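ALKF (Bacillus cereus, PDB 3ZBO) is of unknown function but has affinity for branched DNA, probably including Holliday junctions, and is related to the HEAT-like repeat DNA glycosylases. Local coordinates at residues K81-E85 with S86-R90; M71-A74 with G75-D79; F97-L100 with S101-V105. All coordinates share one frame; numbering follows the deposited sequence.

Interaction 1 (K81-E85 with S86-R90); sequences KAMSE and SDFDR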
ATOM      1  N   LYS A  81       3.703   3.952  15.626  1.00 20.59           N
ATOM      2  CA  LYS A  81       3.616   3.193  16.866  1.00 22.03           C
ATOM      3  C   LYS A  81       2.784   3.913  17.918  1.00 22.23           C
ATOM      4  O   LYS A  81       2.367   3.268  18.922  1.00 24.55           O
ATOM      5  CB  LYS A  81       5.011   2.856  17.352  1.00 24.67           C
ATOM      6  CG  LYS A  81       5.652   1.846  16.424  1.00 27.69           C
ATOM      7  CD  LYS A  81       6.995   1.438  16.932  1.00 35.98           C
ATOM      8  CE  LYS A  81       7.471   0.199  16.218  1.00 38.70           C
ATOM      9  NZ  LYS A  81       7.648   0.492  14.772  1.00 46.19           N
ATOM     10  N   ALA A  82       2.504   5.208  17.715  1.00 20.09           N
ATOM     11  CA  ALA A  82       1.637   5.938  18.619  1.00 20.34           C
ATOM     12  C   ALA A  82       0.209   6.094  18.066  1.00 21.10           C
ATOM     13  O   ALA A  82      -0.628   6.713  18.709  1.00 22.24           O
ATOM     14  CB  ALA A  82       2.229   7.353  18.976  1.00 20.70           C
ATOM     15  N   MET A  83      -0.074   5.566  16.855  1.00 17.50           N
ATOM     16  CA  MET A  83      -1.430   5.724  16.303  1.00 17.12           C
ATOM     17  C   MET A  83      -2.284   4.562  16.772  1.00 18.76           C
ATOM     18  O   MET A  83      -1.841   3.394  16.772  1.00 20.64           O
ATOM     19  CB  MET A  83      -1.323   5.747  14.737  1.00 16.56           C
ATOM     20  CG  MET A  83      -0.836   7.087  14.202  1.00 13.76           C
ATOM     21  SD  MET A  83      -0.622   7.010  12.432  1.00 16.34           S
ATOM     22  CE  MET A  83      -2.320   6.891  11.874  1.00 14.56           C
ATOM     23  N   SER A  84      -3.536   4.865  17.130  1.00 17.65           N
ATOM     24  CA  SER A  84      -4.481   3.857  17.542  1.00 16.28           C
ATOM     25  C   SER A  84      -5.269   3.286  16.345  1.00 16.22           C
ATOM     26  O   SER A  84      -5.233   3.860  15.206  1.00 16.10           O
ATOM     27  CB  SER A  84      -5.521   4.514  18.478  1.00 16.99           C
ATOM     28  OG  SER A  84      -6.207   5.498  17.753  1.00 18.58           O
ATOM     29  N   GLU A  85      -6.029   2.223  16.595  1.00 15.98           N
ATOM     30  CA  GLU A  85      -6.957   1.736  15.597  1.00 16.90           C
ATOM     31  C   GLU A  85      -7.893   2.865  15.118  1.00 14.90           C
ATOM     32  O   GLU A  85      -8.189   2.990  13.906  1.00 14.98           O
ATOM     33  CB  GLU A  85      -7.739   0.479  16.130  1.00 17.19           C
ATOM     34  CG  GLU A  85      -8.727   0.004  15.153  1.00 19.11           C
ATOM     35  CD  GLU A  85      -9.340  -1.350  15.580  1.00 28.03           C
ATOM     36  OE1 GLU A  85      -8.786  -1.980  16.519  1.00 35.75           O
ATOM     37  OE2 GLU A  85     -10.318  -1.756  14.968  1.00 33.10           O
ATOM     38  N   SER A  86      -8.435   3.713  16.058  1.00 15.95           N
ATOM     39  CA  SER A  86      -9.349   4.756  15.686  1.00 16.60           C
ATOM     40  C   SER A  86      -8.630   5.730  14.721  1.00 14.18           C
ATOM     41  O   SER A  86      -9.250   6.203  13.798  1.00 14.88           O
ATOM     42  CB  SER A  86      -9.876   5.483  16.988  1.00 18.14           C
ATOM     43  OG  SER A  86     -10.599   6.617  16.570  1.00 23.61           O
ATOM     44  N   ASP A  87      -7.334   5.984  14.965  1.00 13.58           N
ATOM     45  CA  ASP A  87      -6.599   6.900  14.118  1.00 14.43           C
ATOM     46  C   ASP A  87      -6.511   6.313  12.700  1.00 12.69           C
ATOM     47  O   ASP A  87      -6.725   7.036  11.710  1.00 13.54           O
ATOM     48  CB  ASP A  87      -5.186   7.135  14.604  1.00 15.70           C
ATOM     49  CG  ASP A  87      -5.116   7.919  15.956  1.00 20.77           C
ATOM     50  OD1 ASP A  87      -6.025   8.755  16.208  1.00 19.40           O
ATOM     51  OD2 ASP A  87      -4.130   7.681  16.732  1.00 19.28           O
ATOM     52  N   PHE A  88      -6.124   5.031  12.629  1.00 14.14           N
ATOM     53  CA  PHE A  88      -6.066   4.414  11.282  1.00 12.21           C
ATOM     54  C   PHE A  88      -7.403   4.373  10.603  1.00 12.94           C
ATOM     55  O   PHE A  88      -7.458   4.591   9.355  1.00 12.42           O
ATOM     56  CB  PHE A  88      -5.459   3.027  11.374  1.00 14.45           C
ATOM     57  CG  PHE A  88      -3.959   3.062  11.494  1.00 13.08           C
ATOM     58  CD1 PHE A  88      -3.167   3.410  10.355  1.00 12.80           C
ATOM     59  CD2 PHE A  88      -3.362   2.729  12.658  1.00 14.09           C
ATOM     60  CE1 PHE A  88      -1.734   3.510  10.529  1.00 13.46           C
ATOM     61  CE2 PHE A  88      -1.928   2.825  12.831  1.00 14.02           C
ATOM     62  CZ  PHE A  88      -1.128   3.224  11.716  1.00 16.66           C
ATOM     63  N   ASP A  89      -8.511   4.179  11.352  1.00 13.63           N
ATOM     64  CA  ASP A  89      -9.814   4.189  10.689  1.00 14.37           C
ATOM     65  C   ASP A  89     -10.140   5.574  10.159  1.00 13.29           C
ATOM     66  O   ASP A  89     -10.702   5.725   9.080  1.00 13.64           O
ATOM     67  CB  ASP A  89     -10.897   3.779  11.730  1.00 14.52           C
ATOM     68  CG  ASP A  89     -10.879   2.272  12.017  1.00 22.28           C
ATOM     69  OD1 ASP A  89     -10.363   1.558  11.168  1.00 23.91           O
ATOM     70  OD2 ASP A  89     -11.308   1.788  13.101  1.00 26.04           O
ATOM     71  N   ARG A  90      -9.702   6.666  10.856  1.00 12.28           N
ATOM     72  CA  ARG A  90      -9.859   7.987  10.248  1.00 13.75           C
ATOM     73  C   ARG A  90      -9.090   8.148   8.949  1.00 12.18           C
ATOM     74  O   ARG A  90      -9.599   8.676   7.948  1.00 14.23           O
ATOM     75  CB  ARG A  90      -9.422   9.138  11.206  1.00 14.46           C
ATOM     76  CG  ARG A  90     -10.329   9.212  12.427  1.00 15.14           C
ATOM     77  CD  ARG A  90      -9.985  10.453  13.334  1.00 16.34           C
ATOM     78  NE  ARG A  90      -8.635  10.307  13.883  1.00 16.67           N
ATOM     79  CZ  ARG A  90      -7.477  10.825  13.386  1.00 15.52           C
ATOM     80  NH1 ARG A  90      -7.406  11.556  12.261  1.00 18.48           N
ATOM     81  NH2 ARG A  90      -6.340  10.521  13.988  1.00 15.77           N
TER
HETATM   82  O   HOH W   1     -12.122  -0.510  13.421  1.00 44.17           O
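One face of the Phe88 ring is covered by the methyl of Met83: CE lies 3.8 Å from the ring centroid and 14° off its normal, a CH-pi contact displaced toward the rim. The second flat group, the guanidinium of Arg90, has Asp87 O over one face and Asp87 OD1 at its edge, in its plane, where OD1 accepts from NH2 in a salt bridge. Next to both stands a capping box, the motif that starts helix 85-94, with Ser84 as its N-cap. Asp87 N donates to Ser84 OG over 3.0 Å, and in return Ser84 N gives a nearly straight bond (167°) to Asp87 OD2 over 2.9 Å, arriving from above the carboxylate plane. Serine and aspartate suit these positions because short polar side chains can pair with main-chain N-H groups that the first turn cannot satisfy.

The sulfur of Met83 comes in obliquely to the Phe88 ring, which makes the pair a Met-aromatic contact, and the CB of Met83 touches ring atom CE2. Met83 reaches this place because its chain runs straight to SD and then bends at the last torsion (chi3 70°), folding the methyl over the ring; a flexible, polarisable thioether suits a place against an aromatic face.

Arg90 also pairs with Glu60, and Phe88 is packed against Thr108 and Leu109 of helix 98-110. Across the first turn of helix 85-94, the carboxylates of Glu85 and Asp89 come close, their like charges probably eased by Lys121, which bridges to Glu85, and by Trp122, which donates to Asp89 OD1. A water between them donates to both, 2.7 Å from Glu85 OE2 and 2.5 Å from Asp89 OD2.

Interaction 2 (M71-A74 with G75-D79); sequences MYFA and GIIAD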
ATOM      1  N   MET A  71      -0.808  14.432   1.847  1.00 11.96           N
ATOM      2  CA  MET A  71      -1.221  13.215   2.538  1.00 12.93           C
ATOM      3  C   MET A  71      -0.154  12.092   2.497  1.00 12.93           C
ATOM      4  O   MET A  71       0.062  11.388   3.489  1.00 12.43           O
ATOM      5  CB  MET A  71      -2.515  12.664   1.962  1.00 10.61           C
ATOM      6  CG  MET A  71      -3.675  13.586   2.190  1.00 12.55           C
ATOM      7  SD  MET A  71      -5.111  13.246   1.139  1.00 14.13           S
ATOM      8  CE  MET A  71      -5.927  11.974   2.155  1.00 13.09           C
ATOM      9  N   TYR A  72       0.506  11.939   1.330  1.00 12.09           N
ATOM     10  CA  TYR A  72       1.644  11.044   1.223  1.00 12.76           C
ATOM     11  C   TYR A  72       2.729  11.446   2.194  1.00 11.66           C
ATOM     12  O   TYR A  72       3.271  10.574   2.911  1.00 13.23           O
ATOM     13  CB  TYR A  72       2.095  11.022  -0.285  1.00 13.55           C
ATOM     14  CG  TYR A  72       3.127   9.924  -0.442  1.00 12.24           C
ATOM     15  CD1 TYR A  72       4.464  10.162  -0.118  1.00 13.39           C
ATOM     16  CD2 TYR A  72       2.805   8.721  -1.005  1.00 12.86           C
ATOM     17  CE1 TYR A  72       5.383   9.106  -0.276  1.00 14.13           C
ATOM     18  CE2 TYR A  72       3.714   7.651  -1.107  1.00 13.22           C
ATOM     19  CZ  TYR A  72       5.019   7.884  -0.791  1.00 15.23           C
ATOM     20  OH  TYR A  72       5.926   6.821  -0.886  1.00 16.98           O
ATOM     21  N   PHE A  73       3.061  12.724   2.246  1.00 13.16           N
ATOM     22  CA  PHE A  73       4.133  13.133   3.110  1.00 14.12           C
ATOM     23  C   PHE A  73       3.716  12.938   4.592  1.00 14.72           C
ATOM     24  O   PHE A  73       4.545  12.561   5.426  1.00 13.90           O
ATOM     25  CB  PHE A  73       4.462  14.627   2.827  1.00 15.14           C
ATOM     26  CG  PHE A  73       5.658  15.087   3.539  1.00 15.61           C
ATOM     27  CD1 PHE A  73       6.869  14.583   3.188  1.00 20.35           C
ATOM     28  CD2 PHE A  73       5.555  15.974   4.592  1.00 14.98           C
ATOM     29  CE1 PHE A  73       8.049  14.941   3.914  1.00 18.45           C
ATOM     30  CE2 PHE A  73       6.755  16.370   5.285  1.00 17.40           C
ATOM     31  CZ  PHE A  73       7.957  15.832   4.925  1.00 19.70           C
ATOM     32  N   ALA A  74       2.433  13.166   4.920  1.00 12.99           N
ATOM     33  CA  ALA A  74       1.966  12.939   6.302  1.00 13.60           C
ATOM     34  C   ALA A  74       2.272  11.493   6.690  1.00 13.56           C
ATOM     35  O   ALA A  74       2.706  11.195   7.799  1.00 14.50           O
ATOM     36  CB  ALA A  74       0.497  13.150   6.339  1.00 12.90           C
ATOM     37  N   GLY A  75       2.055  10.529   5.749  1.00 12.13           N
ATOM     38  CA  GLY A  75       2.425   9.131   6.127  1.00 12.22           C
ATOM     39  C   GLY A  75       3.914   8.985   6.454  1.00 13.81           C
ATOM     40  O   GLY A  75       4.219   8.221   7.368  1.00 15.22           O
ATOM     41  N   ILE A  76       4.823   9.648   5.728  1.00 14.07           N
ATOM     42  CA  ILE A  76       6.240   9.465   5.964  1.00 15.55           C
ATOM     43  C   ILE A  76       6.595  10.014   7.306  1.00 17.01           C
ATOM     44  O   ILE A  76       7.494   9.416   7.991  1.00 19.17           O
ATOM     45  CB  ILE A  76       6.982  10.175   4.875  1.00 18.13           C
ATOM     46  CG1 ILE A  76       6.860   9.375   3.554  1.00 18.96           C
ATOM     47  CG2 ILE A  76       8.518  10.340   5.293  1.00 20.22           C
ATOM     48  CD1 ILE A  76       7.110  10.324   2.453  1.00 25.77           C
ATOM     49  N   ILE A  77       5.956  11.111   7.732  1.00 15.70           N
ATOM     50  CA  ILE A  77       6.321  11.723   9.030  1.00 14.60           C
ATOM     51  C   ILE A  77       5.458  11.299  10.225  1.00 15.87           C
ATOM     52  O   ILE A  77       5.529  11.850  11.341  1.00 17.19           O
ATOM     53  CB  ILE A  77       6.357  13.246   8.998  1.00 12.96           C
ATOM     54  CG1 ILE A  77       4.973  13.879   8.663  1.00 14.03           C
ATOM     55  CG2 ILE A  77       7.414  13.691   7.976  1.00 16.93           C
ATOM     56  CD1 ILE A  77       4.838  15.383   8.984  1.00 19.60           C
ATOM     57  N   ALA A  78       4.531  10.391   9.986  1.00 14.68           N
ATOM     58  CA  ALA A  78       3.682   9.952  11.069  1.00 15.37           C
ATOM     59  C   ALA A  78       4.444   9.173  12.128  1.00 15.68           C
ATOM     60  O   ALA A  78       5.564   8.685  11.882  1.00 17.40           O
ATOM     61  CB  ALA A  78       2.531   9.006  10.447  1.00 15.06           C
ATOM     62  N   ASP A  79       3.810   9.006  13.290  1.00 15.94           N
ATOM     63  CA  ASP A  79       4.341   8.080  14.334  1.00 15.91           C
ATOM     64  C   ASP A  79       3.382   6.899  14.488  1.00 17.40           C
ATOM     65  O   ASP A  79       2.471   6.874  15.315  1.00 17.45           O
ATOM     66  CB  ASP A  79       4.374   8.892  15.658  1.00 18.24           C
ATOM     67  CG  ASP A  79       5.145   8.165  16.744  1.00 23.07           C
ATOM     68  OD1 ASP A  79       5.548   6.986  16.538  1.00 21.24           O
ATOM     69  OD2 ASP A  79       5.309   8.835  17.805  1.00 23.38           O
TER
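Tyr72 and Phe73 both swing their rings opposite the backbone nitrogen (chi1 -171° and -173°), and each ring is met by an isoleucine four residues on. Ile76 sends its CG1 branch beside its own backbone N, which carries CD1 to within 3.5 Å of Tyr72 CE1. Ile77 meets Phe73 with its other branch: CG2 lies 3.8 Å from Phe73 CZ, an off-centre CH-pi contact 29° from the ring normal. Branched aliphatic side chains suit these places, since one arm can touch the ring while the other lies along the backbone, as Ile77 CG1 does near Phe73 O and Ala74 O.

Ordinary helical bonds hold the spacing, with Gly75 N donating to Met71 O over 3.1 Å and Ile77 N to Phe73 O over 3.1 Å. Ile77 N also makes a weak bond to Ala74 O, 3.3 Å long.

Within this all-helical part of the fold, Phe73 packs on Ile48 and Ile52 of helix 46-52, and Ile77 on Leu58 of helix 56-63. Tyr72 has its hydroxyl bonded to Arg240 O, and its ring lies against Val104 of helix 98-110.

Interaction 3 (F97-L100 with S101-V105); sequences FYML and SDYVV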
ATOM      1  N   PHE A  97      -8.619   7.122  -3.037  1.00 12.54           N
ATOM      2  CA  PHE A  97      -8.242   6.235  -4.132  1.00 11.62           C
ATOM      3  C   PHE A  97      -7.071   5.373  -3.779  1.00 12.25           C
ATOM      4  O   PHE A  97      -6.469   5.579  -2.711  1.00 11.34           O
ATOM      5  CB  PHE A  97      -7.988   7.064  -5.461  1.00 11.76           C
ATOM      6  CG  PHE A  97      -6.629   7.791  -5.520  1.00 11.64           C
ATOM      7  CD1 PHE A  97      -6.251   8.759  -4.537  1.00 13.31           C
ATOM      8  CD2 PHE A  97      -5.725   7.488  -6.554  1.00 11.80           C
ATOM      9  CE1 PHE A  97      -5.006   9.488  -4.641  1.00 13.25           C
ATOM     10  CE2 PHE A  97      -4.535   8.176  -6.661  1.00 11.99           C
ATOM     11  CZ  PHE A  97      -4.140   9.174  -5.709  1.00 12.67           C
ATOM     12  N   TYR A  98      -6.721   4.409  -4.658  1.00 12.25           N
ATOM     13  CA  TYR A  98      -5.792   3.365  -4.215  1.00 10.36           C
ATOM     14  C   TYR A  98      -4.388   3.835  -3.846  1.00 11.66           C
ATOM     15  O   TYR A  98      -3.749   3.166  -3.034  1.00 11.60           O
ATOM     16  CB  TYR A  98      -5.706   2.243  -5.281  1.00 11.25           C
ATOM     17  CG  TYR A  98      -4.828   2.633  -6.470  1.00 11.20           C
ATOM     18  CD1 TYR A  98      -5.430   3.330  -7.555  1.00 12.08           C
ATOM     19  CD2 TYR A  98      -3.479   2.339  -6.494  1.00 10.66           C
ATOM     20  CE1 TYR A  98      -4.647   3.731  -8.680  1.00 12.23           C
ATOM     21  CE2 TYR A  98      -2.650   2.731  -7.573  1.00 13.80           C
ATOM     22  CZ  TYR A  98      -3.255   3.454  -8.656  1.00 13.39           C
ATOM     23  OH  TYR A  98      -2.423   3.830  -9.735  1.00 16.56           O
ATOM     24  N   MET A  99      -3.907   4.953  -4.387  1.00 11.24           N
ATOM     25  CA  MET A  99      -2.518   5.260  -4.002  1.00 10.99           C
ATOM     26  C   MET A  99      -2.546   5.628  -2.552  1.00 11.31           C
ATOM     27  O   MET A  99      -1.534   5.400  -1.844  1.00 11.99           O
ATOM     28  CB  MET A  99      -2.016   6.455  -4.786  1.00 12.54           C
ATOM     29  CG  MET A  99      -1.809   6.073  -6.273  1.00 12.70           C
ATOM     30  SD  MET A  99      -1.045   7.434  -7.248  1.00 15.05           S
ATOM     31  CE  MET A  99       0.639   7.071  -6.882  1.00 15.02           C
ATOM     32  N   LEU A 100      -3.608   6.260  -2.060  1.00 11.63           N
ATOM     33  CA  LEU A 100      -3.728   6.565  -0.629  1.00 11.54           C
ATOM     34  C   LEU A 100      -3.957   5.291   0.208  1.00 12.44           C
ATOM     35  O   LEU A 100      -3.293   5.109   1.259  1.00 11.88           O
ATOM     36  CB  LEU A 100      -4.859   7.608  -0.368  1.00 11.12           C
ATOM     37  CG  LEU A 100      -4.439   8.980  -0.850  1.00 11.03           C
ATOM     38  CD1 LEU A 100      -5.701   9.817  -0.883  1.00 13.45           C
ATOM     39  CD2 LEU A 100      -3.412   9.658   0.158  1.00 13.37           C
ATOM     40  N   SER A 101      -4.920   4.420  -0.200  1.00 10.01           N
ATOM     41  CA  SER A 101      -5.146   3.264   0.610  1.00 10.97           C
ATOM     42  C   SER A 101      -3.911   2.372   0.668  1.00 10.68           C
ATOM     43  O   SER A 101      -3.583   1.813   1.728  1.00 11.11           O
ATOM     44  CB  SER A 101      -6.373   2.477   0.127  1.00 11.06           C
ATOM     45  OG  SER A 101      -6.181   2.091  -1.235  1.00 12.21           O
ATOM     46  N   ASP A 102      -3.224   2.205  -0.477  1.00 11.34           N
ATOM     47  CA  ASP A 102      -2.239   1.079  -0.614  1.00 10.04           C
ATOM     48  C   ASP A 102      -0.823   1.606  -0.296  1.00 12.20           C
ATOM     49  O   ASP A 102      -0.052   0.833   0.298  1.00 11.82           O
ATOM     50  CB  ASP A 102      -2.222   0.541  -2.022  1.00 10.37           C
ATOM     51  CG  ASP A 102      -3.569  -0.052  -2.481  1.00 13.14           C
ATOM     52  OD1 ASP A 102      -4.535  -0.104  -1.695  1.00 14.01           O
ATOM     53  OD2 ASP A 102      -3.539  -0.392  -3.684  1.00 13.44           O
ATOM     54  N   TYR A 103      -0.497   2.864  -0.703  1.00  9.66           N
ATOM     55  CA  TYR A 103       0.897   3.315  -0.594  1.00 10.98           C
ATOM     56  C   TYR A 103       1.106   4.334   0.548  1.00 12.62           C
ATOM     57  O   TYR A 103       2.243   4.676   0.889  1.00 14.94           O
ATOM     58  CB  TYR A 103       1.351   3.930  -1.923  1.00 12.18           C
ATOM     59  CG  TYR A 103       1.137   3.063  -3.122  1.00 10.29           C
ATOM     60  CD1 TYR A 103       1.211   1.653  -3.059  1.00 12.97           C
ATOM     61  CD2 TYR A 103       0.800   3.685  -4.325  1.00 15.01           C
ATOM     62  CE1 TYR A 103       1.045   0.881  -4.254  1.00 15.59           C
ATOM     63  CE2 TYR A 103       0.589   2.915  -5.446  1.00 15.22           C
ATOM     64  CZ  TYR A 103       0.697   1.574  -5.376  1.00 17.56           C
ATOM     65  OH  TYR A 103       0.415   0.875  -6.534  1.00 18.86           O
ATOM     66  N   VAL A 104       0.024   4.748   1.216  1.00 11.15           N
ATOM     67  CA  VAL A 104       0.121   5.728   2.324  1.00 10.42           C
ATOM     68  C   VAL A 104      -0.474   5.113   3.602  1.00 11.42           C
ATOM     69  O   VAL A 104       0.285   4.718   4.502  1.00 12.29           O
ATOM     70  CB  VAL A 104      -0.616   7.021   2.012  1.00 10.18           C
ATOM     71  CG1 VAL A 104      -0.476   7.986   3.227  1.00 12.84           C
ATOM     72  CG2 VAL A 104      -0.033   7.669   0.784  1.00 12.69           C
ATOM     73  N   VAL A 105      -1.778   4.820   3.662  1.00 10.59           N
ATOM     74  CA  VAL A 105      -2.317   4.275   4.879  1.00 10.42           C
ATOM     75  C   VAL A 105      -1.818   2.865   5.158  1.00 10.85           C
ATOM     76  O   VAL A 105      -1.425   2.583   6.292  1.00 11.50           O
ATOM     77  CB  VAL A 105      -3.855   4.309   4.775  1.00  9.87           C
ATOM     78  CG1 VAL A 105      -4.451   3.826   6.131  1.00 11.11           C
ATOM     79  CG2 VAL A 105      -4.383   5.775   4.522  1.00 11.38           C
TER
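Tyr98 presents its ring edge to Tyr103, whose OH lies in the plane of that ring, 3.7 Å from Tyr98 CE2. Met99 CG lies over one face of the Tyr98 ring and also touches Tyr103 CE2, so that it meets both tyrosines, which are in direct contact with each other as well. Leu100 and Val104 run side by side, CD2 to CG2 4.0 Å apart, their aliphatic surfaces facing helix 68-77.

The hydrogen-bond spacing widens along this run, from four residues to five. Asp102 N reaches Tyr98 O over 2.8 Å in the usual helical way, whereas Val105 N donates to Leu100 O over 2.9 Å, nearly straight at 171°. This is a pi-type turn at 101-105, after an alpha-helical start; Val104 N gives the same oxygen a weak second bond.

Among polar side chains, Ser101 OG donates to Asp102 OD1 over 2.8 Å from above the carboxylate plane. That oxygen also bonds to Ser132 OG of helix 128-144, while Asp102 O accepts from Trp140 NE1.

Two serine hydroxyls thus converge on one oxygen of a buried acid, which should restrain the turn of its carboxylate, and the Ser132 and Trp140 bonds tie helix 98-110 to helix 128-144.

Overall arrangement
The three contacts follow one another along the chain, on helix 68-77, at the start of helix 85-94 with the loop before it, and on helix 98-110, within the sequence range of the DNA alkylation repair family. Interactions 2 and 3, centres about 12 Å apart, are joined most extensively: Val104 CG2 lies 3.5 Å from Tyr72 CD2, and Leu100 CD2 lies 3.6 Å from Met71 CB. Interaction 1, centred about 13 Å from interaction 2, touches it where Met83 SD meets Ala78 CB at 4.2 Å. Between interactions 1 and 3 the nearest atoms stay about 4 Å apart without touching, although Thr108, further along helix 98-110, packs on Met83, Phe88 and Ala78. Interaction 3 lies nearest the chain centre, interaction 1 furthest out.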